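Local structure of putative phosphohydrolase (Shewanella amazonensis, 3M1T) at residues V113-T126 / K213-A225. The protein is a putative phosphohydrolase of unproven substrate, built around an HDOD domain related to the HD phosphodiesterases and possibly involved in signal transduction. Numbering follows the deposited sequence. Where two conformers were deposited one is given.
Sequences VAIICQELAKRLGT and KLAGMLAMAKQIA
Selenomethionine Met217 pushes its side chain into a hollow formed by Cys117, Leu120, Ala121 and Leu124, a knob-into-hole fit that suits a long, flexible, apolar residue. Its CG meets Leu124 CD1 at 3.7 Å, and a bend at chi3 (-110°) carries CE to 3.5 Å from Thr126 OG1, just beyond the helix end, where Gly125 adopts positive phi. Ala221 and Cys117 are small enough for the helices to come close: Ala221 CB lies 3.5 Å from Cys117 SG, with the Ile116 CG2 methyl against it, and the segment axes approach to 8.6 Å, their N-to-C directions 129° apart. Val113 is a second knob, set among Leu218, Ala221, Lys222 and Ala225: CG1, anti to the backbone N (chi1 167°), faces Ala221 and Leu218, while CG2 reaches Ala225 CB at 3.8 Å. Trimming Val113 to an alanine removes both methyls and is likely to open a gap beside Leu218 and Ala225. At the exposed end, a water accepts from Lys213 NZ and donates to Leu124 O, tying the lysine to the helix terminus. Helix 236-247 lies against Met220 and Ile224, Leu260 of helix 256-263 touches Ile116 and Ile224, and helix 128-137 packs on Ala114 in this all-helical fold.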
loop_
_atom_site.group_PDB
_atom_site.type_symbol
_atom_site.label_atom_id
_atom_site.label_comp_id
_atom_site.label_asym_id
_atom_site.label_seq_id
_atom_site.Cartn_x
_atom_site.Cartn_y
_atom_site.Cartn_z
ATOM N N VAL A 113 5.769 1.539 4.586
ATOM C CA VAL A 113 5.040 0.307 4.844
ATOM C C VAL A 113 5.306 -0.724 3.743
ATOM O O VAL A 113 5.566 -1.895 4.019
ATOM C CB VAL A 113 3.530 0.564 5.045
ATOM C CG1 VAL A 113 2.693 -0.744 5.002
ATOM C CG2 VAL A 113 3.264 1.366 6.351
ATOM N N ALA A 114 5.222 -0.308 2.484
ATOM C CA ALA A 114 5.483 -1.205 1.362
ATOM C C ALA A 114 6.853 -1.823 1.385
ATOM O O ALA A 114 7.031 -3.023 1.152
ATOM C CB ALA A 114 5.223 -0.458 0.012
ATOM N N ILE A 115 7.866 -1.004 1.694
ATOM C CA ILE A 115 9.242 -1.513 1.777
ATOM C C ILE A 115 9.411 -2.554 2.883
ATOM O O ILE A 115 10.067 -3.619 2.709
ATOM C CB ILE A 115 10.246 -0.317 1.955
ATOM C CG1 ILE A 115 10.334 0.505 0.669
ATOM C CG2 ILE A 115 11.620 -0.831 2.469
ATOM C CD1 ILE A 115 11.038 1.865 0.915
ATOM N N ILE A 116 8.805 -2.259 4.023
ATOM C CA ILE A 116 8.809 -3.181 5.148
ATOM C C ILE A 116 8.105 -4.486 4.781
ATOM O O ILE A 116 8.642 -5.576 4.967
ATOM C CB ILE A 116 8.204 -2.568 6.438
ATOM C CG1 ILE A 116 9.021 -1.367 6.934
ATOM C CG2 ILE A 116 8.096 -3.655 7.568
ATOM C CD1 ILE A 116 8.218 -0.456 7.866
ATOM N N CYS A 117 6.915 -4.389 4.167
ATOM C CA CYS A 117 6.211 -5.603 3.770
ATOM C C CYS A 117 7.045 -6.500 2.816
ATOM O O CYS A 117 7.045 -7.713 2.899
ATOM C CB CYS A 117 4.915 -5.227 3.045
ATOM S SG CYS A 117 3.602 -4.629 4.101
ATOM N N GLN A 118 7.706 -5.880 1.857
ATOM C CA GLN A 118 8.543 -6.595 0.920
ATOM C C GLN A 118 9.621 -7.439 1.615
ATOM O O GLN A 118 9.911 -8.567 1.199
ATOM C CB GLN A 118 9.180 -5.585 -0.040
ATOM C CG GLN A 118 9.806 -6.192 -1.260
ATOM C CD GLN A 118 10.238 -5.136 -2.271
ATOM O OE1 GLN A 118 11.001 -4.222 -1.944
ATOM N NE2 GLN A 118 9.748 -5.263 -3.515
ATOM N N GLU A 119 10.240 -6.866 2.649
ATOM C CA GLU A 119 11.236 -7.554 3.449
ATOM C C GLU A 119 10.599 -8.707 4.237
ATOM O O GLU A 119 11.156 -9.793 4.325
ATOM C CB GLU A 119 11.877 -6.577 4.437
ATOM C CG GLU A 119 12.898 -7.213 5.373
ATOM C CD GLU A 119 14.068 -7.896 4.666
ATOM O OE1 GLU A 119 14.441 -7.456 3.540
ATOM O OE2 GLU A 119 14.642 -8.826 5.278
ATOM N N LEU A 120 9.432 -8.453 4.816
ATOM C CA LEU A 120 8.728 -9.532 5.526
ATOM C C LEU A 120 8.426 -10.702 4.587
ATOM O O LEU A 120 8.567 -11.861 4.967
ATOM C CB LEU A 120 7.432 -9.023 6.172
ATOM C CG LEU A 120 7.567 -7.870 7.147
ATOM C CD1 LEU A 120 6.221 -7.424 7.725
ATOM C CD2 LEU A 120 8.568 -8.174 8.281
ATOM N N ALA A 121 7.970 -10.391 3.365
ATOM C CA ALA A 121 7.666 -11.422 2.368
ATOM C C ALA A 121 8.880 -12.276 2.009
ATOM O O ALA A 121 8.801 -13.502 1.827
ATOM C CB ALA A 121 7.109 -10.763 1.074
ATOM N N LYS A 122 10.015 -11.609 1.873
ATOM C CA LYS A 122 11.265 -12.312 1.607
ATOM C C LYS A 122 11.524 -13.342 2.675
ATOM O O LYS A 122 11.904 -14.488 2.373
ATOM C CB LYS A 122 12.410 -11.328 1.545
ATOM C CG LYS A 122 12.504 -10.642 0.196
ATOM C CD LYS A 122 13.564 -9.565 0.164
ATOM C CE LYS A 122 13.301 -8.582 -0.989
ATOM N NZ LYS A 122 14.516 -7.752 -1.232
ATOM N N ARG A 123 11.316 -12.938 3.932
ATOM C CA ARG A 123 11.485 -13.826 5.073
ATOM C C ARG A 123 10.462 -14.948 5.181
ATOM O O ARG A 123 10.794 -16.054 5.626
ATOM C CB ARG A 123 11.518 -13.000 6.368
ATOM C CG ARG A 123 12.828 -12.178 6.500
ATOM C CD ARG A 123 12.757 -11.028 7.506
ATOM N NE ARG A 123 14.063 -10.397 7.533
ATOM C CZ ARG A 123 15.084 -10.720 8.318
ATOM N NH1 ARG A 123 14.957 -11.648 9.259
ATOM N NH2 ARG A 123 16.254 -10.105 8.157
ATOM N N LEU A 124 9.225 -14.658 4.797
ATOM C CA LEU A 124 8.157 -15.639 4.825
ATOM C C LEU A 124 8.170 -16.546 3.584
ATOM O O LEU A 124 7.467 -17.545 3.547
ATOM C CB LEU A 124 6.796 -14.923 4.897
ATOM C CG LEU A 124 6.535 -14.119 6.170
ATOM C CD1 LEU A 124 5.379 -13.137 6.017
ATOM C CD2 LEU A 124 6.317 -15.052 7.420
ATOM N N GLY A 125 8.976 -16.223 2.585
ATOM C CA GLY A 125 9.005 -16.991 1.356
ATOM C C GLY A 125 7.835 -16.721 0.408
ATOM O O GLY A 125 7.543 -17.539 -0.453
ATOM N N THR A 126 7.170 -15.578 0.540
ATOM C CA THR A 126 6.100 -15.171 -0.404
ATOM C C THR A 126 6.674 -14.177 -1.412
ATOM O O THR A 126 7.847 -13.762 -1.267
ATOM C CB THR A 126 4.912 -14.603 0.377
ATOM O OG1 THR A 126 5.350 -13.426 1.080
ATOM C CG2 THR A 126 4.419 -15.624 1.446
ATOM N N LYS A 213 -1.623 -14.031 5.039
ATOM C CA LYS A 213 -0.259 -13.541 5.332
ATOM C C LYS A 213 -0.065 -12.066 4.978
ATOM O O LYS A 213 0.586 -11.327 5.706
ATOM C CB LYS A 213 0.789 -14.401 4.677
ATOM C CG LYS A 213 0.860 -15.812 5.260
ATOM C CD LYS A 213 1.805 -16.714 4.441
ATOM C CE LYS A 213 1.892 -18.118 5.112
ATOM N NZ LYS A 213 2.570 -19.042 4.147
ATOM N N LEU A 214 -0.649 -11.634 3.856
ATOM C CA LEU A 214 -0.535 -10.236 3.499
ATOM C C LEU A 214 -1.140 -9.296 4.533
ATOM O O LEU A 214 -0.551 -8.264 4.824
ATOM C CB LEU A 214 -1.136 -9.969 2.109
ATOM C CG LEU A 214 -0.291 -10.458 0.961
ATOM C CD1 LEU A 214 -1.175 -10.352 -0.312
ATOM C CD2 LEU A 214 0.987 -9.537 0.722
ATOM N N ALA A 215 -2.288 -9.642 5.101
ATOM C CA ALA A 215 -2.890 -8.834 6.139
ATOM C C ALA A 215 -1.985 -8.807 7.372
ATOM O O ALA A 215 -1.850 -7.758 7.954
ATOM C CB ALA A 215 -4.288 -9.339 6.525
ATOM N N GLY A 216 -1.391 -9.936 7.682
ATOM C CA GLY A 216 -0.459 -10.010 8.833
ATOM C C GLY A 216 0.743 -9.128 8.587
ATOM O O GLY A 216 1.214 -8.407 9.492
HETATM N N MSE A 217 1.281 -9.205 7.371
HETATM C CA MSE A 217 2.419 -8.326 6.988
HETATM C C MSE A 217 2.042 -6.869 7.112
HETATM O O MSE A 217 2.836 -6.031 7.622
HETATM C CB MSE A 217 2.902 -8.602 5.547
HETATM C CG MSE A 217 3.661 -9.920 5.386
HETATM SE SE MSE A 217 4.220 -10.202 3.607
HETATM C CE MSE A 217 3.063 -11.665 3.082
ATOM N N LEU A 218 0.864 -6.480 6.576
ATOM C CA LEU A 218 0.426 -5.108 6.691
ATOM C C LEU A 218 0.331 -4.685 8.150
ATOM O O LEU A 218 0.814 -3.600 8.548
ATOM C CB LEU A 218 -0.905 -4.811 5.998
ATOM C CG LEU A 218 -0.902 -4.682 4.507
ATOM C CD1 LEU A 218 -2.388 -4.518 4.097
ATOM C CD2 LEU A 218 0.000 -3.507 4.048
ATOM N N ALA A 219 -0.279 -5.531 8.960
ATOM C CA ALA A 219 -0.457 -5.174 10.386
ATOM C C ALA A 219 0.898 -4.889 11.053
ATOM O O ALA A 219 1.067 -3.875 11.768
ATOM C CB ALA A 219 -1.201 -6.265 11.103
HETATM N N MSE A 220 1.846 -5.775 10.801
HETATM C CA MSE A 220 3.188 -5.676 11.358
HETATM C C MSE A 220 3.926 -4.443 10.835
HETATM O O MSE A 220 4.449 -3.614 11.594
HETATM C CB MSE A 220 3.956 -6.954 11.097
HETATM C CG MSE A 220 5.414 -6.871 11.527
HETATM SE SE MSE A 220 6.056 -8.648 11.938
HETATM C CE MSE A 220 7.718 -8.120 12.871
ATOM N N ALA A 221 3.892 -4.268 9.508
ATOM C CA ALA A 221 4.600 -3.184 8.821
ATOM C C ALA A 221 4.037 -1.823 9.254
ATOM O O ALA A 221 4.785 -0.859 9.473
ATOM C CB ALA A 221 4.506 -3.383 7.294
ATOM N N LYS A 222 2.707 -1.729 9.392
ATOM C CA LYS A 222 2.089 -0.483 9.839
ATOM C C LYS A 222 2.526 -0.051 11.235
ATOM O O LYS A 222 2.745 1.122 11.476
ATOM C CB LYS A 222 0.568 -0.582 9.803
ATOM C CG LYS A 222 -0.008 -0.609 8.410
ATOM C CD LYS A 222 -1.489 -0.881 8.450
ATOM C CE LYS A 222 -2.303 0.270 9.042
ATOM N NZ LYS A 222 -3.728 -0.116 9.271
ATOM N N GLN A 223 2.581 -1.032 12.122
ATOM C CA GLN A 223 2.992 -0.789 13.512
ATOM C C GLN A 223 4.449 -0.391 13.561
ATOM O O GLN A 223 4.810 0.550 14.296
ATOM C CB GLN A 223 2.671 -1.997 14.377
ATOM C CG GLN A 223 2.867 -1.666 15.911
ATOM C CD GLN A 223 2.240 -2.626 16.877
ATOM O OE1 GLN A 223 1.441 -3.484 16.508
ATOM N NE2 GLN A 223 2.643 -2.519 18.184
ATOM N N ILE A 224 5.286 -1.019 12.748
ATOM C CA ILE A 224 6.711 -0.708 12.698
ATOM C C ILE A 224 6.893 0.718 12.215
ATOM O O ILE A 224 7.636 1.521 12.800
ATOM C CB ILE A 224 7.460 -1.689 11.763
ATOM C CG1 ILE A 224 7.474 -3.135 12.349
ATOM C CG2 ILE A 224 8.843 -1.182 11.440
ATOM C CD1 ILE A 224 8.069 -4.181 11.392
ATOM N N ALA A 225 6.159 1.057 11.146
ATOM C CA ALA A 225 6.283 2.391 10.563
ATOM C C ALA A 225 5.791 3.436 11.552
ATOM O O ALA A 225 6.398 4.493 11.661
ATOM C CB ALA A 225 5.507 2.501 9.235
HETATM O O HOH W 1 5.145 -18.190 5.111
#